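Local coordinates for extracellular solute-binding protein family 5 (Brucella melitensis, PDB 4ONY) that probably binds peptides or related solutes in the periplasm and delivers them to an ABC transporter for uptake across the inner membrane, at residues F302-P307 and P564-A569; G347-T352 and P559-P564. All coordinates share one frame; numbering follows the deposited sequence.

Contact 1: F302-P307 and P564-A569; sequences FEKGTP and PYQWVA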
loop_
_atom_site.group_PDB
_atom_site.type_symbol
_atom_site.label_atom_id
_atom_site.label_comp_id
_atom_site.label_asym_id
_atom_site.label_seq_id
_atom_site.Cartn_x
_atom_site.Cartn_y
_atom_site.Cartn_z
ATOM N N PHE A 302 5.340 -10.144 -13.132
ATOM C CA PHE A 302 6.330 -9.928 -12.088
ATOM C C PHE A 302 5.815 -10.457 -10.747
ATOM O O PHE A 302 4.623 -10.618 -10.563
ATOM C CB PHE A 302 6.577 -8.430 -11.932
ATOM C CG PHE A 302 6.940 -7.720 -13.213
ATOM C CD1 PHE A 302 5.955 -7.204 -14.023
ATOM C CD2 PHE A 302 8.243 -7.545 -13.585
ATOM C CE1 PHE A 302 6.255 -6.560 -15.204
ATOM C CE2 PHE A 302 8.576 -6.894 -14.741
ATOM C CZ PHE A 302 7.566 -6.426 -15.579
ATOM N N GLU A 303 6.725 -10.756 -9.825
ATOM C CA GLU A 303 6.323 -11.098 -8.488
ATOM C C GLU A 303 6.928 -10.112 -7.574
ATOM O O GLU A 303 7.904 -9.459 -7.918
ATOM C CB GLU A 303 6.795 -12.495 -8.105
ATOM C CG GLU A 303 6.090 -13.564 -8.884
ATOM C CD GLU A 303 6.642 -14.944 -8.561
ATOM O OE1 GLU A 303 7.647 -15.337 -9.221
ATOM O OE2 GLU A 303 6.057 -15.600 -7.675
ATOM N N LYS A 304 6.341 -9.983 -6.415
ATOM C CA LYS A 304 6.835 -9.037 -5.442
ATOM C C LYS A 304 6.753 -9.691 -4.075
ATOM O O LYS A 304 5.961 -10.610 -3.873
ATOM C CB LYS A 304 6.034 -7.738 -5.510
ATOM C CG LYS A 304 4.575 -7.851 -5.087
ATOM C CD LYS A 304 3.892 -6.514 -5.342
ATOM C CE LYS A 304 2.409 -6.520 -4.976
ATOM N NZ LYS A 304 2.218 -6.367 -3.514
ATOM N N GLY A 305 7.580 -9.203 -3.158
ATOM C CA GLY A 305 7.599 -9.666 -1.809
ATOM C C GLY A 305 6.972 -8.703 -0.803
ATOM O O GLY A 305 6.900 -9.021 0.370
ATOM N N THR A 306 6.504 -7.542 -1.248
ATOM C CA THR A 306 5.587 -6.744 -0.441
ATOM C C THR A 306 4.212 -7.487 -0.410
ATOM O O THR A 306 3.855 -8.232 -1.331
ATOM C CB THR A 306 5.399 -5.338 -1.009
ATOM O OG1 THR A 306 5.032 -5.439 -2.381
ATOM C CG2 THR A 306 6.665 -4.549 -0.881
ATOM N N PRO A 307 3.475 -7.338 0.671
ATOM C CA PRO A 307 2.231 -8.115 0.788
ATOM C C PRO A 307 1.141 -7.716 -0.205
ATOM O O PRO A 307 1.144 -6.625 -0.744
ATOM C CB PRO A 307 1.747 -7.827 2.208
ATOM C CG PRO A 307 2.474 -6.589 2.650
ATOM C CD PRO A 307 3.725 -6.463 1.829
ATOM N N PRO A 564 -1.682 -13.283 -7.790
ATOM C CA PRO A 564 -0.342 -13.620 -7.378
ATOM C C PRO A 564 0.816 -13.005 -8.205
ATOM O O PRO A 564 1.970 -13.004 -7.738
ATOM C CB PRO A 564 -0.323 -15.135 -7.520
ATOM C CG PRO A 564 -1.294 -15.427 -8.622
ATOM C CD PRO A 564 -2.371 -14.406 -8.434
ATOM N N TYR A 565 0.517 -12.467 -9.391
ATOM C CA TYR A 565 1.514 -11.751 -10.160
ATOM C C TYR A 565 1.022 -10.348 -10.493
ATOM O O TYR A 565 -0.173 -10.142 -10.704
ATOM C CB TYR A 565 1.785 -12.508 -11.463
ATOM C CG TYR A 565 2.343 -13.904 -11.271
ATOM C CD1 TYR A 565 3.707 -14.106 -11.168
ATOM C CD2 TYR A 565 1.515 -14.996 -11.199
ATOM C CE1 TYR A 565 4.247 -15.365 -10.992
ATOM C CE2 TYR A 565 2.037 -16.289 -10.998
ATOM C CZ TYR A 565 3.415 -16.468 -10.891
ATOM O OH TYR A 565 4.061 -17.708 -10.714
ATOM N N GLN A 566 1.963 -9.439 -10.664
ATOM C CA GLN A 566 1.709 -8.124 -11.212
ATOM C C GLN A 566 1.756 -8.303 -12.732
ATOM O O GLN A 566 2.576 -9.081 -13.257
ATOM C CB GLN A 566 2.823 -7.152 -10.866
ATOM C CG GLN A 566 3.083 -6.913 -9.376
ATOM C CD GLN A 566 4.212 -5.888 -9.173
ATOM O OE1 GLN A 566 5.348 -6.105 -9.601
ATOM N NE2 GLN A 566 3.886 -4.752 -8.519
ATOM N N TRP A 567 0.905 -7.559 -13.409
ATOM C CA TRP A 567 0.759 -7.687 -14.829
ATOM C C TRP A 567 0.951 -6.365 -15.488
ATOM O O TRP A 567 0.221 -5.423 -15.174
ATOM C CB TRP A 567 -0.678 -8.171 -15.130
ATOM C CG TRP A 567 -1.044 -9.555 -14.726
ATOM C CD1 TRP A 567 -0.224 -10.641 -14.627
ATOM C CD2 TRP A 567 -2.353 -10.023 -14.490
ATOM N NE1 TRP A 567 -0.936 -11.743 -14.282
ATOM C CE2 TRP A 567 -2.260 -11.406 -14.218
ATOM C CE3 TRP A 567 -3.592 -9.418 -14.491
ATOM C CZ2 TRP A 567 -3.380 -12.200 -13.970
ATOM C CZ3 TRP A 567 -4.724 -10.203 -14.187
ATOM C CH2 TRP A 567 -4.605 -11.573 -13.934
ATOM N N VAL A 568 1.873 -6.308 -16.442
ATOM C CA VAL A 568 2.080 -5.112 -17.274
ATOM C C VAL A 568 2.274 -5.528 -18.727
ATOM O O VAL A 568 3.184 -6.300 -19.052
ATOM C CB VAL A 568 3.317 -4.278 -16.843
ATOM C CG1 VAL A 568 3.400 -3.018 -17.678
ATOM C CG2 VAL A 568 3.265 -3.914 -15.357
ATOM N N ALA A 569 1.385 -5.068 -19.604
ATOM C CA ALA A 569 1.535 -5.311 -21.029
ATOM C C ALA A 569 2.308 -4.130 -21.571
ATOM O O ALA A 569 2.133 -3.012 -21.081
ATOM C CB ALA A 569 0.189 -5.437 -21.726
HETATM O O HOH W 1 6.728 -17.707 -10.427
HETATM O O HOH W 2 3.647 -11.324 -6.440
#
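Phe302 and Gln566 form an antiparallel hydrogen-bonded pair, their CA atoms 5.0 Å apart. Phe302 N donates to Gln566 O at 3.0 Å, and Gln566 N returns a bond to Phe302 O at 2.9 Å. The CA of Tyr565 adds a C-H...O contact to the same Phe302 oxygen. The Phe302 ring meets Val568 obliquely, Phe302 CE1 lying 4.0 Å from Val568 CG2, while Gln566 O sits near the ring plane at its edge. CB of Phe302 rests against Gln566 OE1, whose hydrogen-bond donor is the backbone N of Tyr585; the Phe302 ring also meets Tyr585 and, edge-to-face, His576.

Glu303 runs beside Tyr565, both side chains pointing the same way. Its CG comes within 3.3 Å of Tyr565 CE1, and the carboxylate and ring planes are 46° apart. A water in the plane of the tyrosine ring joins the two ends: it donates to Glu303 OE1 and is hydrogen-bonded to Tyr565 OH.

The Phe302-Gln566 pairing belongs to a three-stranded antiparallel sheet in which strand 566-571 lies between 274-277 and 297-302. Past Phe302 no further bridge joins the two segments; a second water takes over, accepting from Lys304 N and donating to Pro564 O.

Lys304 crosses the Gln566 side chain at about a right angle, its CD 3.6 Å from Gln566 NE2. The chain is extended through CE and turns only at chi4 (79°), which sets NZ back over its own segment. There NZ donates to Thr306 OG1 at 3.2 Å and more weakly to Thr306 O.

Contact 2: G347-T352 and P559-P564; sequences GQYRRT and PLYHLP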
loop_
_atom_site.group_PDB
_atom_site.type_symbol
_atom_site.label_atom_id
_atom_site.label_comp_id
_atom_site.label_asym_id
_atom_site.label_seq_id
_atom_site.Cartn_x
_atom_site.Cartn_y
_atom_site.Cartn_z
ATOM N N GLY A 347 -9.775 -18.687 -13.096
ATOM C CA GLY A 347 -8.664 -19.295 -12.397
ATOM C C GLY A 347 -7.509 -18.373 -12.065
ATOM O O GLY A 347 -6.476 -18.844 -11.612
ATOM N N GLN A 348 -7.670 -17.076 -12.219
ATOM C CA GLN A 348 -6.495 -16.173 -12.123
ATOM C C GLN A 348 -6.094 -15.786 -10.726
ATOM O O GLN A 348 -4.925 -15.383 -10.507
ATOM C CB GLN A 348 -6.734 -14.862 -12.866
ATOM C CG GLN A 348 -6.913 -15.022 -14.346
ATOM C CD GLN A 348 -5.691 -15.629 -14.985
ATOM O OE1 GLN A 348 -4.594 -15.151 -14.839
ATOM N NE2 GLN A 348 -5.884 -16.758 -15.613
ATOM N N TYR A 349 -7.022 -15.916 -9.773
ATOM C CA TYR A 349 -6.728 -15.516 -8.418
ATOM C C TYR A 349 -6.090 -16.652 -7.595
ATOM O O TYR A 349 -6.118 -17.831 -7.975
ATOM C CB TYR A 349 -7.982 -15.027 -7.697
ATOM C CG TYR A 349 -8.517 -13.675 -8.075
ATOM C CD1 TYR A 349 -7.803 -12.539 -7.823
ATOM C CD2 TYR A 349 -9.772 -13.533 -8.626
ATOM C CE1 TYR A 349 -8.278 -11.281 -8.142
ATOM C CE2 TYR A 349 -10.272 -12.297 -8.942
ATOM C CZ TYR A 349 -9.517 -11.179 -8.699
ATOM O OH TYR A 349 -10.018 -9.978 -9.011
ATOM N N ARG A 350 -5.495 -16.263 -6.482
ATOM C CA ARG A 350 -5.009 -17.157 -5.481
ATOM C C ARG A 350 -5.653 -16.758 -4.180
ATOM O O ARG A 350 -5.883 -15.563 -3.897
ATOM C CB ARG A 350 -3.460 -17.084 -5.360
ATOM C CG ARG A 350 -2.747 -18.451 -5.339
ATOM C CD ARG A 350 -2.176 -18.968 -6.709
ATOM N NE ARG A 350 -3.178 -19.006 -7.801
ATOM C CZ ARG A 350 -2.981 -19.440 -9.065
ATOM N NH1 ARG A 350 -3.962 -19.361 -9.958
ATOM N NH2 ARG A 350 -1.815 -19.932 -9.458
ATOM N N ARG A 351 -5.884 -17.758 -3.339
ATOM C CA ARG A 351 -6.556 -17.531 -2.073
ATOM C C ARG A 351 -5.677 -16.685 -1.142
ATOM O O ARG A 351 -4.491 -16.944 -0.994
ATOM C CB ARG A 351 -6.839 -18.873 -1.366
ATOM C CG ARG A 351 -7.759 -18.717 -0.144
ATOM C CD ARG A 351 -9.198 -18.372 -0.520
ATOM N NE ARG A 351 -10.012 -17.898 0.610
ATOM C CZ ARG A 351 -10.844 -18.663 1.359
ATOM N NH1 ARG A 351 -10.989 -19.957 1.141
ATOM N NH2 ARG A 351 -11.548 -18.098 2.322
ATOM N N THR A 352 -6.273 -15.705 -0.492
ATOM C CA THR A 352 -5.570 -14.908 0.507
ATOM C C THR A 352 -5.780 -15.605 1.850
ATOM O O THR A 352 -6.891 -16.001 2.192
ATOM C CB THR A 352 -6.142 -13.477 0.555
ATOM O OG1 THR A 352 -5.883 -12.796 -0.689
ATOM C CG2 THR A 352 -5.528 -12.712 1.700
ATOM N N PRO A 559 -11.109 -14.206 4.618
ATOM C CA PRO A 559 -10.163 -13.708 3.620
ATOM C C PRO A 559 -10.530 -14.250 2.230
ATOM O O PRO A 559 -10.863 -15.439 2.083
ATOM C CB PRO A 559 -8.826 -14.227 4.147
ATOM C CG PRO A 559 -9.161 -15.516 4.850
ATOM C CD PRO A 559 -10.531 -15.270 5.467
ATOM N N LEU A 560 -10.443 -13.400 1.203
ATOM C CA LEU A 560 -10.867 -13.785 -0.132
ATOM C C LEU A 560 -9.660 -14.118 -0.987
ATOM O O LEU A 560 -9.121 -15.215 -0.841
ATOM C CB LEU A 560 -11.769 -12.699 -0.728
ATOM C CG LEU A 560 -13.142 -12.592 -0.055
ATOM C CD1 LEU A 560 -14.000 -11.420 -0.550
ATOM C CD2 LEU A 560 -13.896 -13.897 -0.203
ATOM N N TYR A 561 -9.195 -13.192 -1.835
ATOM C CA TYR A 561 -8.249 -13.524 -2.861
ATOM C C TYR A 561 -7.535 -12.300 -3.412
ATOM O O TYR A 561 -7.943 -11.153 -3.190
ATOM C CB TYR A 561 -8.958 -14.285 -4.002
ATOM C CG TYR A 561 -10.263 -13.622 -4.387
ATOM C CD1 TYR A 561 -10.279 -12.429 -5.102
ATOM C CD2 TYR A 561 -11.447 -14.157 -3.993
ATOM C CE1 TYR A 561 -11.473 -11.799 -5.415
ATOM C CE2 TYR A 561 -12.625 -13.563 -4.332
ATOM C CZ TYR A 561 -12.636 -12.385 -5.030
ATOM O OH TYR A 561 -13.839 -11.823 -5.327
ATOM N N HIS A 562 -6.455 -12.573 -4.111
ATOM C CA HIS A 562 -5.555 -11.562 -4.635
ATOM C C HIS A 562 -4.908 -12.136 -5.878
ATOM O O HIS A 562 -4.939 -13.374 -6.104
ATOM C CB HIS A 562 -4.464 -11.240 -3.589
ATOM C CG HIS A 562 -3.538 -12.378 -3.319
ATOM N ND1 HIS A 562 -3.870 -13.438 -2.495
ATOM C CD2 HIS A 562 -2.313 -12.667 -3.813
ATOM C CE1 HIS A 562 -2.908 -14.346 -2.519
ATOM N NE2 HIS A 562 -1.943 -13.895 -3.297
ATOM N N LEU A 563 -4.271 -11.276 -6.651
ATOM C CA LEU A 563 -3.568 -11.709 -7.854
ATOM C C LEU A 563 -2.147 -12.078 -7.477
ATOM O O LEU A 563 -1.468 -11.287 -6.933
ATOM C CB LEU A 563 -3.566 -10.563 -8.889
ATOM C CG LEU A 563 -4.918 -10.320 -9.553
ATOM C CD1 LEU A 563 -4.808 -9.157 -10.503
ATOM C CD2 LEU A 563 -5.408 -11.563 -10.287
ATOM N N PRO A 564 -1.682 -13.283 -7.790
ATOM C CA PRO A 564 -0.342 -13.620 -7.378
ATOM C C PRO A 564 0.816 -13.005 -8.205
ATOM O O PRO A 564 1.970 -13.004 -7.738
ATOM C CB PRO A 564 -0.323 -15.135 -7.520
ATOM C CG PRO A 564 -1.294 -15.427 -8.622
ATOM C CD PRO A 564 -2.371 -14.406 -8.434
HETATM O O HOH W 3 -6.511 -10.263 -0.614
#
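The Tyr349 ring takes Tyr561 CD1 over the centre of one face, 3.5 Å above its plane, while the backbone of His562 and Leu563 lies at its edge. The two tyrosine rings cross obliquely, planes inclined by 37° and centroids 4.4 Å apart. Leu563 reaches the Tyr349 ring obliquely through CD2. Pro564 CG sits over one face of the Arg350 guanidinium, off toward its rim, and Arg350 NE donates to Tyr349 O from above the carbonyl plane. The Arg351 guanidinium works through its edge: NE and NH2 both grip Pro559 O side-on, NH2 the shorter at 2.8 Å, with the oxygen in the guanidinium plane. At the His562 edge, ND1 donates to Thr352 OG1 at 2.8 Å, the oxygen tilted 18° from the ring plane. Thr352 OG1 in turn gives its proton to a water that donates to Tyr561 O.

Between the backbones, Arg350 and His562 make an antiparallel hydrogen-bonded pair, Arg350 N to His562 O being nearly straight at 174°. Arg351 and Tyr561 follow as a non-hydrogen-bonded pair, then Thr352 N donates to Leu560 O at 2.9 Å.

Strand 350-351 is an outermost strand, within this chain, of a six-stranded mixed sheet, with 557-562 next to it and 310-315 beyond, where Leu560 packs on Leu311 and Phe313. Helix 337-344 meets Tyr349 and Arg351 through Phe337, and Pro280 of helix 280-285 touches Gln348 and Tyr349.

Overall arrangement
Contacts 1 and 2 have centres about 12 Å apart and share Pro564, which lies in the short link between strands 557-562 and 566-571. Those successive strands belong to different sheets: 557-562 to the six-stranded mixed sheet of contact 2, and 566-571 to the three-stranded antiparallel sheet of contact 1. Strands 297-302 and 310-315 make a second passage between the same two sheets, through the loop holding 303-307. In sequence both segments of contact 2 fall between those of contact 1, apart from the shared Pro564. Each contact closes pairing within one sheet, and the two chain crossings, with Trp567 CZ2 packing 3.3 Å from Gln348 OE1, tie the two sheets of this solute-binding protein together.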